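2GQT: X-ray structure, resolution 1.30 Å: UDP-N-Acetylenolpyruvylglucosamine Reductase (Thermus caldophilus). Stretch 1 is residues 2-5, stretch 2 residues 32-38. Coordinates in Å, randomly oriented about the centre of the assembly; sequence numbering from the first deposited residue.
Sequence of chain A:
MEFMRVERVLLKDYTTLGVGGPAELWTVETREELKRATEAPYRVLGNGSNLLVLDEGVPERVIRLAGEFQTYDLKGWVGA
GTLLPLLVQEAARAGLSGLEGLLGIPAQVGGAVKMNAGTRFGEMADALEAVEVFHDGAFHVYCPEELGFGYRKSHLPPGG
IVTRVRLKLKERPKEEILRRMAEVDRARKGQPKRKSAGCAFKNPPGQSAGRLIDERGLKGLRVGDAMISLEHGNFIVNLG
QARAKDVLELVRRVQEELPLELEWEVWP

Stretch 1 2-5: EFMR
Stretch 2, residues 32-38: EELKRAT

Residues 2-5 form an irregular segment packed against one flank of a helix that begins earlier in the chain and runs through residues 32-37. Helical phi/psi values near -65/-40 and the backbone hydrogen bond from Arg36 N to Glu32 O (3.1 Å) define this helix; Thr38, at -89/11, is the first residue to leave it. The stretches bury 335 Å² together, with no direct hydrogen bond between them.

Glu2 sets the register, Glu2 CA lying 6.1 Å from Glu33 CA. Its CA-to-CB bond points away (chi1 m, chi2 t), and its closest contacts come from backbone atoms: Glu2 N lies 4.2 Å from Glu33 CG, and Glu2 O lies 2.9 Å from Arg36 NH1. The latter angle is too poor for a hydrogen bond, although the carbonyl dipole can still favour the cation.

Phe3, at phi/psi -129/32, also has its CA-to-CB bond pointing away (chi1 m, chi2 85°). Its amide supplies the polar link: Phe3 N donates to water 1 at 2.9 Å, and that water donates to Glu33 OE1 at 2.7 Å. Glu33 reaches the water through an extended m, t side chain. Phe3 N also sits at the edge of the Arg36 guanidinium, 3.7 Å from Arg36 NH1.

Met4 (-71/152) has its CA-to-CB bond pointing toward the helix and is buried, with 120 Å² covered by residues 32-38. With chi1 p, chi2 t and chi3 137°, its long, unbranched side chain brings Met4 CE to 3.8 Å from Ala37 CB, an apolar contact between two methyl groups. Met4 CE also lies 3.5 Å from Arg36 CD and over one face of that guanidinium; Arg36 extends t, t, t to reach the segment. Met4 CE to Glu33 O, at 2.8 Å, is a clash and carries no weight.

Arg5 (-71/126; chi1-chi3 all t) has its CA-to-CB bond pointing away and makes no contact with residues 32-38.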

ATOM      1  N   GLU A   2      -7.555  24.959  10.258  1.00 23.02           N
ATOM      2  CA  GLU A   2      -8.167  25.734   9.152  1.00 22.62           C
ATOM      3  C   GLU A   2      -7.104  26.186   8.157  1.00 20.73           C
ATOM      4  O   GLU A   2      -7.403  26.927   7.226  1.00 20.79           O
ATOM      5  CB  GLU A   2      -8.925  26.950   9.701  1.00 22.43           C
ATOM      6  CG  GLU A   2      -9.946  26.617  10.791  1.00 24.59           C
ATOM      7  CD  GLU A   2     -10.617  27.850  11.366  1.00 23.34           C
ATOM      8  OE1 GLU A   2     -10.381  28.963  10.844  1.00 27.15           O
ATOM      9  OE2 GLU A   2     -11.386  27.713  12.342  1.00 27.66           O
ATOM     10  N   PHE A   3      -5.866  25.736   8.353  1.00 19.04           N
ATOM     11  CA  PHE A   3      -4.745  26.212   7.540  1.00 18.03           C
ATOM     12  C   PHE A   3      -3.917  25.103   6.928  1.00 17.96           C
ATOM     13  O   PHE A   3      -2.709  25.249   6.690  1.00 18.52           O
ATOM     14  CB  PHE A   3      -3.892  27.198   8.339  1.00 17.62           C
ATOM     15  CG  PHE A   3      -4.620  28.463   8.649  1.00 16.40           C
ATOM     16  CD1 PHE A   3      -5.441  28.545   9.765  1.00 16.47           C
ATOM     17  CD2 PHE A   3      -4.548  29.546   7.782  1.00 15.49           C
ATOM     18  CE1 PHE A   3      -6.155  29.701  10.033  1.00 16.33           C
ATOM     19  CE2 PHE A   3      -5.252  30.713   8.044  1.00 15.97           C
ATOM     20  CZ  PHE A   3      -6.061  30.792   9.170  1.00 16.22           C
ATOM     21  N   MET A   4      -4.582  24.003   6.620  1.00 17.35           N
ATOM     22  CA  MET A   4      -3.862  22.910   6.007  1.00 17.96           C
ATOM     23  C   MET A   4      -3.473  23.241   4.576  1.00 16.28           C
ATOM     24  O   MET A   4      -4.128  24.044   3.896  1.00 15.77           O
ATOM     25  CB  MET A   4      -4.632  21.598   6.083  1.00 18.27           C
ATOM     26  CG  MET A   4      -5.918  21.558   5.334  1.00 19.43           C
ATOM     27  SD  MET A   4      -6.699  20.034   5.839  1.00 22.64           S
ATOM     28  CE  MET A   4      -8.354  20.644   6.058  1.00 23.79           C
ATOM     29  N   ARG A   5      -2.376  22.631   4.157  1.00 15.25           N
ATOM     30  CA  ARG A   5      -1.858  22.769   2.815  1.00 14.95           C
ATOM     31  C   ARG A   5      -2.754  22.056   1.805  1.00 14.30           C
ATOM     32  O   ARG A   5      -3.070  20.861   1.951  1.00 14.54           O
ATOM     33  CB  ARG A   5      -0.452  22.193   2.782  1.00 15.31           C
ATOM     34  CG  ARG A   5       0.314  22.438   1.511  1.00 16.06           C
ATOM     35  CD  ARG A   5       1.544  21.557   1.482  1.00 18.06           C
ATOM     36  NE  ARG A   5       2.269  21.703   0.226  1.00 19.23           N
ATOM     37  CZ  ARG A   5       3.261  22.562   0.017  1.00 19.80           C
ATOM     38  NH1 ARG A   5       3.670  23.373   0.981  1.00 19.36           N
ATOM     39  NH2 ARG A   5       3.848  22.605  -1.171  1.00 21.72           N
ATOM     40  N   GLU A  32      -8.771  18.352  13.649  1.00 19.87           N
ATOM     41  CA  GLU A  32      -9.622  19.420  13.114  1.00 20.05           C
ATOM     42  C   GLU A  32      -9.439  19.631  11.612  1.00 19.62           C
ATOM     43  O   GLU A  32     -10.408  19.862  10.890  1.00 19.85           O
ATOM     44  CB  GLU A  32      -9.423  20.733  13.886  1.00 20.80           C
ATOM     45  CG  GLU A  32     -10.033  20.730  15.284  1.00 22.97           C
ATOM     46  CD  GLU A  32     -11.513  20.371  15.276  1.00 24.59           C
ATOM     47  OE1 GLU A  32     -12.279  20.983  14.498  1.00 26.71           O
ATOM     48  OE2 GLU A  32     -11.907  19.469  16.043  1.00 26.61           O
ATOM     49  N   GLU A  33      -8.197  19.532  11.141  1.00 18.49           N
ATOM     50  CA  GLU A  33      -7.922  19.626   9.714  1.00 17.62           C
ATOM     51  C   GLU A  33      -8.540  18.442   8.961  1.00 17.21           C
ATOM     52  O   GLU A  33      -9.077  18.618   7.874  1.00 16.72           O
ATOM     53  CB  GLU A  33      -6.415  19.739   9.450  1.00 17.14           C
ATOM     54  CG  GLU A  33      -5.834  21.123   9.797  1.00 17.33           C
ATOM     55  CD  GLU A  33      -4.320  21.201   9.661  1.00 17.85           C
ATOM     56  OE1 GLU A  33      -3.729  22.240  10.037  1.00 18.60           O
ATOM     57  OE2 GLU A  33      -3.706  20.229   9.181  1.00 18.36           O
ATOM     58  N   LEU A  34      -8.488  17.249   9.554  1.00 17.00           N
ATOM     59  CA  LEU A  34      -9.146  16.072   8.960  1.00 17.17           C
ATOM     60  C   LEU A  34     -10.663  16.254   8.849  1.00 17.91           C
ATOM     61  O   LEU A  34     -11.250  15.926   7.816  1.00 18.08           O
ATOM     62  CB  LEU A  34      -8.823  14.794   9.737  1.00 16.85           C
ATOM     63  CG  LEU A  34      -9.322  13.501   9.076  1.00 15.49           C
ATOM     64  CD1 LEU A  34      -8.766  13.337   7.661  1.00 14.53           C
ATOM     65  CD2 LEU A  34      -8.982  12.304   9.931  1.00 15.53           C
ATOM     66  N   LYS A  35     -11.285  16.784   9.903  1.00 18.82           N
ATOM     67  CA  LYS A  35     -12.731  17.045   9.904  1.00 19.63           C
ATOM     68  C   LYS A  35     -13.121  17.985   8.766  1.00 19.93           C
ATOM     69  O   LYS A  35     -14.138  17.771   8.101  1.00 20.54           O
ATOM     70  CB  LYS A  35     -13.191  17.590  11.261  1.00 20.09           C
ATOM     71  CG  LYS A  35     -13.251  16.522  12.348  1.00 21.75           C
ATOM     72  CD  LYS A  35     -13.188  17.104  13.751  1.00 23.78           C
ATOM     73  CE  LYS A  35     -14.563  17.326  14.349  1.00 25.82           C
ATOM     74  NZ  LYS A  35     -14.441  17.748  15.771  1.00 25.90           N
ATOM     75  N   ARG A  36     -12.285  18.994   8.523  1.00 19.96           N
ATOM     76  CA  ARG A  36     -12.510  19.964   7.454  1.00 20.06           C
ATOM     77  C   ARG A  36     -12.298  19.372   6.055  1.00 19.45           C
ATOM     78  O   ARG A  36     -13.116  19.575   5.157  1.00 19.41           O
ATOM     79  CB  ARG A  36     -11.636  21.211   7.656  1.00 20.69           C
ATOM     80  CG  ARG A  36     -11.771  22.251   6.557  1.00 22.88           C
ATOM     81  CD  ARG A  36     -10.637  23.253   6.583  1.00 26.72           C
ATOM     82  NE  ARG A  36     -10.365  23.761   5.239  1.00 28.47           N
ATOM     83  CZ  ARG A  36      -9.243  24.370   4.867  1.00 30.22           C
ATOM     84  NH1 ARG A  36      -8.253  24.559   5.734  1.00 30.80           N
ATOM     85  NH2 ARG A  36      -9.109  24.788   3.618  1.00 30.64           N
ATOM     86  N   ALA A  37     -11.204  18.634   5.875  1.00 18.32           N
ATOM     87  CA  ALA A  37     -10.881  18.041   4.577  1.00 17.52           C
ATOM     88  C   ALA A  37     -11.971  17.081   4.088  1.00 17.21           C
ATOM     89  O   ALA A  37     -12.201  16.967   2.887  1.00 17.18           O
ATOM     90  CB  ALA A  37      -9.543  17.325   4.648  1.00 17.36           C
ATOM     91  N   THR A  38     -12.638  16.409   5.024  1.00 17.26           N
ATOM     92  CA  THR A  38     -13.624  15.371   4.696  1.00 17.88           C
ATOM     93  C   THR A  38     -15.048  15.902   4.504  1.00 18.93           C
ATOM     94  O   THR A  38     -15.992  15.118   4.410  1.00 19.37           O
ATOM     95  CB  THR A  38     -13.659  14.249   5.761  1.00 17.67           C
ATOM     96  OG1 THR A  38     -13.863  14.817   7.061  1.00 17.50           O
ATOM     97  CG2 THR A  38     -12.368  13.451   5.745  1.00 16.93           C
TER
HETATM   98  O   HOH W   1      -5.002  24.473  10.838  1.00 18.12           O